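Local structure of Glyoxalase/bleomycin resistance protein/dioxygenase (Vibrio splendidus, 2RK9) at residues B[8-13]-B[129-134]; B[14-19]-B[37-42]; B[86-91]-B[101-106]. The protein is of unconfirmed specific function but belongs to the glyoxalase/bleomycin resistance protein/dioxygenase superfamily, whose members bind small molecules or carry out metal-dependent chemistry. The protein carries 1 engineered substitution. All coordinates share one frame; numbering follows the deposited sequence.

Overall arrangement
Contact 1 sits near the centre of the chain, its centre 2 Å from the chain's own, and joins strands 7-12 and 129-135 across the middle of the single mixed sheet. Contacts 2 and 3 each seat a helix against that sheet, on opposite sides of the chain's centre; their centres are about 28 Å apart, and their nearest atoms about 8 Å. Each lies about 15 Å, centre to centre, from contact 1 and touches it: Glu10 OE2 is 3.7 Å from Phe40 CE1, and Phe132 CG is 3.9 Å from Leu87 CD2. The polar cluster of contact 1 probably lines the cleft that serves as the binding site in relatives. All three contacts also reach the second subunit.

Contact 1 of 3, residues B[8-13]-B[129-134]; sequences VPELYC and LFRFCQ
Glu10 OE1 is held by two nitrogens, Arg131 NH2 and the ND2 of Asn76. The bond from Arg131 NH2 to Glu10 OE1 is 3.2 Å long and forms part of a salt bridge; its N-H...O angle of 140° shows that it is bent. The oxygen lies at the guanidinium edge, near the plane of that group, and the donor approaches almost along the carboxylate C-O direction. The two flat groups are turned 58° apart, which is consistent with a single NH2-to-OE1 bond and not a two-pronged pairing. Strands 7-12 and 129-135 run antiparallel but are not neighbours: strand 75-80, which carries Asn76, separates them, and the side chains bridge it on one face of the sheet. This agrees with the paired beta-alpha-beta-beta-beta architecture of the superfamily, in which the central strands line a cleft. Glu10 reaches over with CG anti to the backbone N (chi1 174°) and its chain extended, whereas Arg131 bends at its second and third torsions to bring NH2 across. Glu53 OE1 lies close to Glu10 OE2, adding a second carboxylate to the cluster, and Arg131 also packs on Met121.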
loop_
_atom_site.group_PDB
_atom_site.type_symbol
_atom_site.label_atom_id
_atom_site.label_comp_id
_atom_site.label_asym_id
_atom_site.label_seq_id
_atom_site.Cartn_x
_atom_site.Cartn_y
_atom_site.Cartn_z
ATOM N N VAL B 8 -5.582 -0.867 -2.539
ATOM C CA VAL B 8 -5.996 -0.906 -1.147
ATOM C C VAL B 8 -5.110 -1.907 -0.426
ATOM O O VAL B 8 -5.162 -3.104 -0.683
ATOM C CB VAL B 8 -7.482 -1.331 -0.992
ATOM C CG1 VAL B 8 -7.882 -1.300 0.484
ATOM C CG2 VAL B 8 -8.385 -0.396 -1.796
ATOM N N PRO B 9 -4.255 -1.416 0.468
ATOM C CA PRO B 9 -3.366 -2.311 1.206
ATOM C C PRO B 9 -4.143 -3.145 2.210
ATOM O O PRO B 9 -5.072 -2.656 2.846
ATOM C CB PRO B 9 -2.411 -1.349 1.909
ATOM C CG PRO B 9 -2.434 -0.126 1.040
ATOM C CD PRO B 9 -3.897 -0.009 0.711
ATOM N N GLU B 10 -3.775 -4.413 2.326
ATOM C CA GLU B 10 -4.396 -5.279 3.312
ATOM C C GLU B 10 -3.258 -5.597 4.264
ATOM O O GLU B 10 -2.214 -6.092 3.847
ATOM C CB GLU B 10 -4.940 -6.555 2.679
ATOM C CG GLU B 10 -5.470 -7.538 3.710
ATOM C CD GLU B 10 -6.268 -8.664 3.090
ATOM O OE1 GLU B 10 -5.824 -9.198 2.056
ATOM O OE2 GLU B 10 -7.335 -9.013 3.649
ATOM N N LEU B 11 -3.463 -5.302 5.541
ATOM C CA LEU B 11 -2.427 -5.504 6.548
ATOM C C LEU B 11 -2.722 -6.606 7.556
ATOM O O LEU B 11 -3.806 -6.653 8.131
ATOM C CB LEU B 11 -2.221 -4.200 7.321
ATOM C CG LEU B 11 -2.147 -2.910 6.503
ATOM C CD1 LEU B 11 -2.055 -1.720 7.454
ATOM C CD2 LEU B 11 -0.949 -2.961 5.561
ATOM N N TYR B 12 -1.747 -7.485 7.775
ATOM C CA TYR B 12 -1.902 -8.537 8.768
ATOM C C TYR B 12 -1.697 -7.874 10.129
ATOM O O TYR B 12 -0.827 -7.020 10.272
ATOM C CB TYR B 12 -0.851 -9.635 8.601
ATOM C CG TYR B 12 -0.911 -10.636 9.737
ATOM C CD1 TYR B 12 -1.973 -11.533 9.838
ATOM C CD2 TYR B 12 0.039 -10.619 10.763
ATOM C CE1 TYR B 12 -2.095 -12.385 10.932
ATOM C CE2 TYR B 12 -0.073 -11.466 11.860
ATOM C CZ TYR B 12 -1.143 -12.343 11.936
ATOM O OH TYR B 12 -1.262 -13.178 13.019
ATOM N N CYS B 13 -2.486 -8.273 11.122
ATOM C CA CYS B 13 -2.383 -7.691 12.458
ATOM C C CYS B 13 -2.224 -8.764 13.531
ATOM O O CYS B 13 -2.942 -9.764 13.525
ATOM C CB CYS B 13 -3.626 -6.855 12.778
ATOM S SG CYS B 13 -3.956 -5.483 11.626
ATOM N N LEU B 129 4.032 -8.516 -2.177
ATOM C CA LEU B 129 2.932 -9.256 -2.772
ATOM C C LEU B 129 1.839 -8.329 -3.278
ATOM O O LEU B 129 1.336 -7.488 -2.533
ATOM C CB LEU B 129 2.339 -10.228 -1.757
ATOM C CG LEU B 129 3.236 -11.398 -1.363
ATOM C CD1 LEU B 129 2.546 -12.198 -0.270
ATOM C CD2 LEU B 129 3.506 -12.277 -2.585
ATOM N N PHE B 130 1.494 -8.491 -4.555
ATOM C CA PHE B 130 0.453 -7.703 -5.202
ATOM C C PHE B 130 -0.685 -8.624 -5.614
ATOM O O PHE B 130 -0.458 -9.666 -6.234
ATOM C CB PHE B 130 0.998 -7.017 -6.462
ATOM C CG PHE B 130 1.781 -5.758 -6.195
ATOM C CD1 PHE B 130 1.271 -4.520 -6.569
ATOM C CD2 PHE B 130 3.033 -5.811 -5.597
ATOM C CE1 PHE B 130 1.998 -3.348 -6.350
ATOM C CE2 PHE B 130 3.763 -4.656 -5.372
ATOM C CZ PHE B 130 3.249 -3.417 -5.750
ATOM N N ARG B 131 -1.907 -8.246 -5.265
ATOM C CA ARG B 131 -3.072 -9.025 -5.655
ATOM C C ARG B 131 -3.814 -8.153 -6.657
ATOM O O ARG B 131 -4.537 -7.233 -6.274
ATOM C CB ARG B 131 -3.979 -9.309 -4.457
ATOM C CG ARG B 131 -5.176 -10.184 -4.797
ATOM C CD ARG B 131 -6.366 -9.856 -3.916
ATOM N NE ARG B 131 -6.082 -9.961 -2.482
ATOM C CZ ARG B 131 -6.195 -11.082 -1.776
ATOM N NH1 ARG B 131 -6.580 -12.204 -2.367
ATOM N NH2 ARG B 131 -5.949 -11.076 -0.470
ATOM N N PHE B 132 -3.609 -8.420 -7.942
ATOM C CA PHE B 132 -4.269 -7.644 -8.985
ATOM C C PHE B 132 -5.708 -8.118 -9.111
ATOM O O PHE B 132 -5.971 -9.321 -9.129
ATOM C CB PHE B 132 -3.508 -7.798 -10.304
ATOM C CG PHE B 132 -2.167 -7.120 -10.297
ATOM C CD1 PHE B 132 -2.083 -5.733 -10.264
ATOM C CD2 PHE B 132 -0.990 -7.866 -10.269
ATOM C CE1 PHE B 132 -0.849 -5.095 -10.202
ATOM C CE2 PHE B 132 0.250 -7.233 -10.207
ATOM C CZ PHE B 132 0.319 -5.847 -10.170
ATOM N N CYS B 133 -6.634 -7.166 -9.186
ATOM C CA CYS B 133 -8.054 -7.487 -9.265
ATOM C C CYS B 133 -8.782 -6.704 -10.340
ATOM O O CYS B 133 -8.488 -5.529 -10.578
ATOM C CB CYS B 133 -8.750 -7.169 -7.938
ATOM S SG CYS B 133 -8.027 -7.857 -6.450
ATOM N N GLN B 134 -9.753 -7.356 -10.969
ATOM C CA GLN B 134 -10.579 -6.706 -11.975
ATOM C C GLN B 134 -12.026 -7.092 -11.688
ATOM O O GLN B 134 -12.356 -8.273 -11.642
ATOM C CB GLN B 134 -10.231 -7.173 -13.385
ATOM C CG GLN B 134 -10.951 -6.353 -14.451
ATOM C CD GLN B 134 -11.075 -7.084 -15.768
ATOM O OE1 GLN B 134 -10.102 -7.629 -16.283
ATOM N NE2 GLN B 134 -12.283 -7.095 -16.325
#

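Contact 2 of 3, residues B[14-19]-B[37-42]; sequences FDINVS and DEEFVY
A capped helix start meets a G1 beta bulge here: Ile16, the first residue of helix 16-26, packs against Glu39 and Val41 at the beginning of strand 40-45. Ile16 CG1 lies 3.7 Å from Glu39 O, and Ile16 CG2 approaches Glu39 OE1 at 3.9 Å, so its two branches are divided between the backbone carbonyl and the carboxylate of one residue. The CG1 branch, anti to the backbone N (chi1 -171°), carries CD1 onward to meet Val41 CG2 at 4.0 Å, an apolar contact in which the two side chains cross obliquely. Glu39 has a left-handed backbone conformation (phi 57°, psi 38°), and it and Phe40 both face Arg35, which defines the bulge. Beyond it, Val41 points toward the helix and Phe40 away from it, to the sheet face where Phe40 touches Glu10; the helix thus packs on the other face, as in the superfamily fold, where helices back a curved sheet. Ile16 also touches Leu52 of strand 48-53. A water links the two segments: it accepts from Ile16 N at 2.9 Å and is hydrogen-bonded to Glu39 OE1 at 2.5 Å. Asp15 is the N-cap. Its OD1 receives a fairly straight bond from Val18 N at 3.1 Å, arriving from above the carboxylate plane, and a weak one from Asn17 N at 3.0 Å. Asp126 of the second subunit accepts a hydrogen bond from Phe14 N at OD1 and is hydrogen-bonded to Ser19 OG through OD2.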
loop_
_atom_site.group_PDB
_atom_site.type_symbol
_atom_site.label_atom_id
_atom_site.label_comp_id
_atom_site.label_asym_id
_atom_site.label_seq_id
_atom_site.Cartn_x
_atom_site.Cartn_y
_atom_site.Cartn_z
ATOM N N PHE B 14 -1.292 -8.549 14.456
ATOM C CA PHE B 14 -1.073 -9.508 15.536
ATOM C C PHE B 14 -2.344 -9.643 16.372
ATOM O O PHE B 14 -2.760 -10.750 16.704
ATOM C CB PHE B 14 0.091 -9.053 16.423
ATOM C CG PHE B 14 1.408 -9.019 15.712
ATOM C CD1 PHE B 14 2.092 -10.194 15.430
ATOM C CD2 PHE B 14 1.962 -7.811 15.317
ATOM C CE1 PHE B 14 3.311 -10.165 14.761
ATOM C CE2 PHE B 14 3.185 -7.770 14.646
ATOM C CZ PHE B 14 3.856 -8.946 14.369
ATOM N N ASP B 15 -2.945 -8.508 16.714
ATOM C CA ASP B 15 -4.192 -8.478 17.482
ATOM C C ASP B 15 -5.137 -7.541 16.730
ATOM O O ASP B 15 -4.984 -6.319 16.779
ATOM C CB ASP B 15 -3.941 -7.947 18.896
ATOM C CG ASP B 15 -5.185 -7.985 19.768
ATOM O OD1 ASP B 15 -6.271 -7.608 19.279
ATOM O OD2 ASP B 15 -5.075 -8.379 20.944
ATOM N N ILE B 16 -6.116 -8.111 16.037
ATOM C CA ILE B 16 -7.040 -7.305 15.252
ATOM C C ILE B 16 -7.798 -6.228 16.022
ATOM O O ILE B 16 -8.084 -5.164 15.478
ATOM C CB ILE B 16 -8.071 -8.187 14.513
ATOM C CG1 ILE B 16 -8.862 -7.327 13.526
ATOM C CG2 ILE B 16 -9.031 -8.819 15.508
ATOM C CD1 ILE B 16 -7.994 -6.641 12.492
ATOM N N ASN B 17 -8.138 -6.498 17.274
ATOM C CA ASN B 17 -8.865 -5.524 18.077
ATOM C C ASN B 17 -7.984 -4.324 18.387
ATOM O O ASN B 17 -8.438 -3.177 18.355
ATOM C CB ASN B 17 -9.359 -6.176 19.378
ATOM C CG ASN B 17 -10.591 -7.042 19.163
ATOM O OD1 ASN B 17 -10.880 -7.948 19.951
ATOM N ND2 ASN B 17 -11.331 -6.758 18.098
ATOM N N VAL B 18 -6.717 -4.596 18.683
ATOM C CA VAL B 18 -5.763 -3.541 18.990
ATOM C C VAL B 18 -5.520 -2.650 17.772
ATOM O O VAL B 18 -5.510 -1.423 17.880
ATOM C CB VAL B 18 -4.413 -4.136 19.470
ATOM C CG1 VAL B 18 -3.352 -3.033 19.570
ATOM C CG2 VAL B 18 -4.601 -4.815 20.823
ATOM N N SER B 19 -5.327 -3.271 16.614
ATOM C CA SER B 19 -5.086 -2.512 15.393
ATOM C C SER B 19 -6.312 -1.703 14.965
ATOM O O SER B 19 -6.198 -0.557 14.530
ATOM C CB SER B 19 -4.660 -3.453 14.273
ATOM O OG SER B 19 -3.461 -4.110 14.634
ATOM N N ASP B 37 -15.969 -13.255 11.912
ATOM C CA ASP B 37 -15.417 -14.610 12.006
ATOM C C ASP B 37 -14.129 -14.811 11.205
ATOM O O ASP B 37 -13.501 -15.869 11.277
ATOM C CB ASP B 37 -16.467 -15.682 11.622
ATOM C CG ASP B 37 -17.058 -15.483 10.229
ATOM O OD1 ASP B 37 -16.404 -14.841 9.377
ATOM O OD2 ASP B 37 -18.181 -15.985 9.975
ATOM N N GLU B 38 -13.729 -13.787 10.460
ATOM C CA GLU B 38 -12.509 -13.856 9.664
ATOM C C GLU B 38 -11.501 -12.846 10.189
ATOM O O GLU B 38 -10.394 -12.754 9.678
ATOM C CB GLU B 38 -12.810 -13.537 8.196
ATOM C CG GLU B 38 -13.305 -14.711 7.351
ATOM C CD GLU B 38 -13.816 -14.289 5.974
ATOM O OE1 GLU B 38 -13.199 -13.417 5.337
ATOM O OE2 GLU B 38 -14.828 -14.847 5.502
ATOM N N GLU B 39 -11.889 -12.102 11.221
ATOM C CA GLU B 39 -11.018 -11.072 11.782
ATOM C C GLU B 39 -10.647 -10.078 10.688
ATOM O O GLU B 39 -9.516 -9.593 10.626
ATOM C CB GLU B 39 -9.752 -11.698 12.376
ATOM C CG GLU B 39 -9.988 -12.497 13.655
ATOM C CD GLU B 39 -8.713 -13.113 14.195
ATOM O OE1 GLU B 39 -7.762 -12.356 14.484
ATOM O OE2 GLU B 39 -8.655 -14.361 14.324
ATOM N N PHE B 40 -11.617 -9.781 9.830
ATOM C CA PHE B 40 -11.420 -8.858 8.720
ATOM C C PHE B 40 -12.165 -7.548 8.958
ATOM O O PHE B 40 -13.322 -7.548 9.381
ATOM C CB PHE B 40 -11.925 -9.497 7.430
ATOM C CG PHE B 40 -11.871 -8.591 6.233
ATOM C CD1 PHE B 40 -10.694 -8.442 5.509
ATOM C CD2 PHE B 40 -13.002 -7.891 5.823
ATOM C CE1 PHE B 40 -10.650 -7.616 4.393
ATOM C CE2 PHE B 40 -12.967 -7.062 4.707
ATOM C CZ PHE B 40 -11.788 -6.923 3.992
ATOM N N VAL B 41 -11.493 -6.437 8.679
ATOM C CA VAL B 41 -12.085 -5.118 8.855
ATOM C C VAL B 41 -11.716 -4.235 7.663
ATOM O O VAL B 41 -10.568 -4.219 7.222
ATOM C CB VAL B 41 -11.565 -4.441 10.142
ATOM C CG1 VAL B 41 -12.381 -3.184 10.437
ATOM C CG2 VAL B 41 -11.629 -5.420 11.305
ATOM N N TYR B 42 -12.700 -3.518 7.131
ATOM C CA TYR B 42 -12.457 -2.629 6.003
ATOM C C TYR B 42 -12.642 -1.199 6.497
ATOM O O TYR B 42 -13.736 -0.819 6.910
ATOM C CB TYR B 42 -13.446 -2.913 4.873
ATOM C CG TYR B 42 -13.043 -2.279 3.564
ATOM C CD1 TYR B 42 -12.393 -3.018 2.586
ATOM C CD2 TYR B 42 -13.297 -0.933 3.315
ATOM C CE1 TYR B 42 -12.004 -2.437 1.385
ATOM C CE2 TYR B 42 -12.908 -0.337 2.114
ATOM C CZ TYR B 42 -12.261 -1.101 1.155
ATOM O OH TYR B 42 -11.863 -0.533 -0.029
HETATM O O HOH W 1 -6.101 -10.996 15.822
#

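Contact 3 of 3, residues B[86-91]-B[101-106]; sequences PLYQRV and LALESK
Segments 86-91 and 101-106 come closest, CA to CA, at Tyr88 and Leu103 (7.2 Å between the two CA atoms), two residues past the corner that the chain turns at Leu101. From the helix, Tyr88 points toward the strand, its CG anti to the backbone N (chi1 -175°), and presents one ring face to Leu103. Leu103 CB sits almost exactly over that face, 3.6 Å from the ring centroid and 12° off the ring normal, which satisfies the geometry of a CH-pi contact. The residue lies lengthwise over the ring. At the hydroxyl end, Leu103 N is 3.4 Å from Tyr88 OH; toward the other end, Leu103 CD2 is 3.8 Å from Tyr88 CD2. This direction follows from the first torsion of Leu103, which sets CG opposite its backbone N (chi1 -171°) and so carries the branch toward the part of the ring nearest the helix. Ala102 adds a smaller contact at the phenol tip, its CB 3.5 Å from Tyr88 OH. Around this pair, Leu103 also touches Ile84 and Glu85 at the start of the same helix, while Tyr88 packs on Ile99 and meets the ring of Phe120, on strand 115-123, edge-to-face. The contact therefore seats the helix against strand 99-108, one of the two edge strands of the sheet within this chain. Farther along the helix, Arg90 NE is hydrogen-bonded to Val26 O of the second subunit, and Val91 packs on Leu27 of that subunit. Because the principal approach is a methylene lying over the middle of an aromatic face, dispersion, with a probable modest electrostatic pull between the C-H groups and the pi cloud, should account for most of the attraction between helix and strand here.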
loop_
_atom_site.group_PDB
_atom_site.type_symbol
_atom_site.label_atom_id
_atom_site.label_comp_id
_atom_site.label_asym_id
_atom_site.label_seq_id
_atom_site.Cartn_x
_atom_site.Cartn_y
_atom_site.Cartn_z
ATOM N N PRO B 86 -4.831 -9.722 -20.175
ATOM C CA PRO B 86 -3.537 -9.526 -20.839
ATOM C C PRO B 86 -2.380 -9.364 -19.851
ATOM O O PRO B 86 -1.252 -9.754 -20.133
ATOM C CB PRO B 86 -3.767 -8.284 -21.704
ATOM C CG PRO B 86 -4.882 -7.555 -21.010
ATOM C CD PRO B 86 -5.789 -8.671 -20.559
ATOM N N LEU B 87 -2.664 -8.785 -18.694
ATOM C CA LEU B 87 -1.629 -8.621 -17.680
ATOM C C LEU B 87 -1.147 -9.999 -17.224
ATOM O O LEU B 87 0.051 -10.280 -17.226
ATOM C CB LEU B 87 -2.176 -7.846 -16.480
ATOM C CG LEU B 87 -1.301 -7.760 -15.223
ATOM C CD1 LEU B 87 0.063 -7.179 -15.551
ATOM C CD2 LEU B 87 -2.019 -6.888 -14.191
ATOM N N TYR B 88 -2.085 -10.862 -16.848
ATOM C CA TYR B 88 -1.735 -12.192 -16.378
ATOM C C TYR B 88 -0.980 -13.013 -17.412
ATOM O O TYR B 88 -0.037 -13.719 -17.070
ATOM C CB TYR B 88 -2.982 -12.970 -15.950
ATOM C CG TYR B 88 -2.671 -14.318 -15.338
ATOM C CD1 TYR B 88 -2.019 -14.409 -14.110
ATOM C CD2 TYR B 88 -3.036 -15.505 -15.981
ATOM C CE1 TYR B 88 -1.736 -15.649 -13.533
ATOM C CE2 TYR B 88 -2.757 -16.751 -15.408
ATOM C CZ TYR B 88 -2.106 -16.811 -14.181
ATOM O OH TYR B 88 -1.821 -18.026 -13.590
ATOM N N GLN B 89 -1.389 -12.935 -18.674
ATOM C CA GLN B 89 -0.703 -13.724 -19.681
ATOM C C GLN B 89 0.752 -13.286 -19.854
ATOM O O GLN B 89 1.625 -14.124 -20.083
ATOM C CB GLN B 89 -1.474 -13.704 -21.012
ATOM C CG GLN B 89 -1.740 -12.349 -21.585
ATOM C CD GLN B 89 -2.396 -12.436 -22.955
ATOM O OE1 GLN B 89 -3.570 -12.810 -23.081
ATOM N NE2 GLN B 89 -1.631 -12.102 -23.994
ATOM N N ARG B 90 1.033 -11.994 -19.692
ATOM C CA ARG B 90 2.410 -11.517 -19.830
ATOM C C ARG B 90 3.251 -11.978 -18.645
ATOM O O ARG B 90 4.408 -12.368 -18.812
ATOM C CB ARG B 90 2.460 -9.989 -19.944
ATOM C CG ARG B 90 3.862 -9.474 -20.258
ATOM C CD ARG B 90 3.915 -7.972 -20.536
ATOM N NE ARG B 90 3.349 -7.194 -19.442
ATOM C CZ ARG B 90 2.101 -6.736 -19.418
ATOM N NH1 ARG B 90 1.280 -6.974 -20.437
ATOM N NH2 ARG B 90 1.669 -6.037 -18.375
ATOM N N VAL B 91 2.670 -11.936 -17.449
ATOM C CA VAL B 91 3.380 -12.365 -16.245
ATOM C C VAL B 91 3.685 -13.856 -16.331
ATOM O O VAL B 91 4.787 -14.302 -16.003
ATOM C CB VAL B 91 2.535 -12.098 -14.980
ATOM C CG1 VAL B 91 3.231 -12.678 -13.748
ATOM C CG2 VAL B 91 2.328 -10.611 -14.809
ATOM N N LEU B 101 -0.384 -16.687 -6.766
ATOM C CA LEU B 101 -1.733 -17.240 -6.823
ATOM C C LEU B 101 -2.158 -17.133 -8.284
ATOM O O LEU B 101 -2.095 -16.052 -8.867
ATOM C CB LEU B 101 -2.695 -16.435 -5.946
ATOM C CG LEU B 101 -4.134 -16.963 -5.921
ATOM C CD1 LEU B 101 -4.220 -18.186 -5.056
ATOM C CD2 LEU B 101 -5.062 -15.900 -5.369
ATOM N N ALA B 102 -2.573 -18.252 -8.875
ATOM C CA ALA B 102 -2.984 -18.269 -10.276
ATOM C C ALA B 102 -4.305 -17.542 -10.497
ATOM O O ALA B 102 -5.128 -17.425 -9.582
ATOM C CB ALA B 102 -3.098 -19.701 -10.772
ATOM N N LEU B 103 -4.496 -17.057 -11.721
ATOM C CA LEU B 103 -5.708 -16.328 -12.086
ATOM C C LEU B 103 -6.950 -17.130 -11.737
ATOM O O LEU B 103 -7.044 -18.327 -12.026
ATOM C CB LEU B 103 -5.714 -16.017 -13.582
ATOM C CG LEU B 103 -6.812 -15.076 -14.072
ATOM C CD1 LEU B 103 -6.602 -13.694 -13.475
ATOM C CD2 LEU B 103 -6.767 -15.012 -15.595
ATOM N N GLU B 104 -7.913 -16.443 -11.138
ATOM C CA GLU B 104 -9.148 -17.074 -10.716
ATOM C C GLU B 104 -10.286 -16.061 -10.708
ATOM O O GLU B 104 -10.068 -14.866 -10.533
ATOM C CB GLU B 104 -8.976 -17.623 -9.300
ATOM C CG GLU B 104 -8.701 -16.518 -8.284
ATOM C CD GLU B 104 -8.775 -16.985 -6.844
ATOM O OE1 GLU B 104 -9.583 -17.888 -6.550
ATOM O OE2 GLU B 104 -8.039 -16.431 -5.997
ATOM N N SER B 105 -11.502 -16.557 -10.891
ATOM C CA SER B 105 -12.688 -15.715 -10.852
ATOM C C SER B 105 -13.357 -15.999 -9.512
ATOM O O SER B 105 -13.871 -17.093 -9.304
ATOM C CB SER B 105 -13.661 -16.083 -11.975
ATOM O OG SER B 105 -13.091 -15.869 -13.255
ATOM N N LYS B 106 -13.344 -15.025 -8.608
ATOM C CA LYS B 106 -13.970 -15.190 -7.299
ATOM C C LYS B 106 -15.322 -14.486 -7.294
ATOM O O LYS B 106 -15.425 -13.327 -7.697
ATOM C CB LYS B 106 -13.089 -14.597 -6.192
ATOM C CG LYS B 106 -11.835 -15.385 -5.883
ATOM C CD LYS B 106 -11.107 -14.794 -4.683
ATOM C CE LYS B 106 -11.917 -14.963 -3.404
ATOM N NZ LYS B 106 -11.296 -14.232 -2.251
#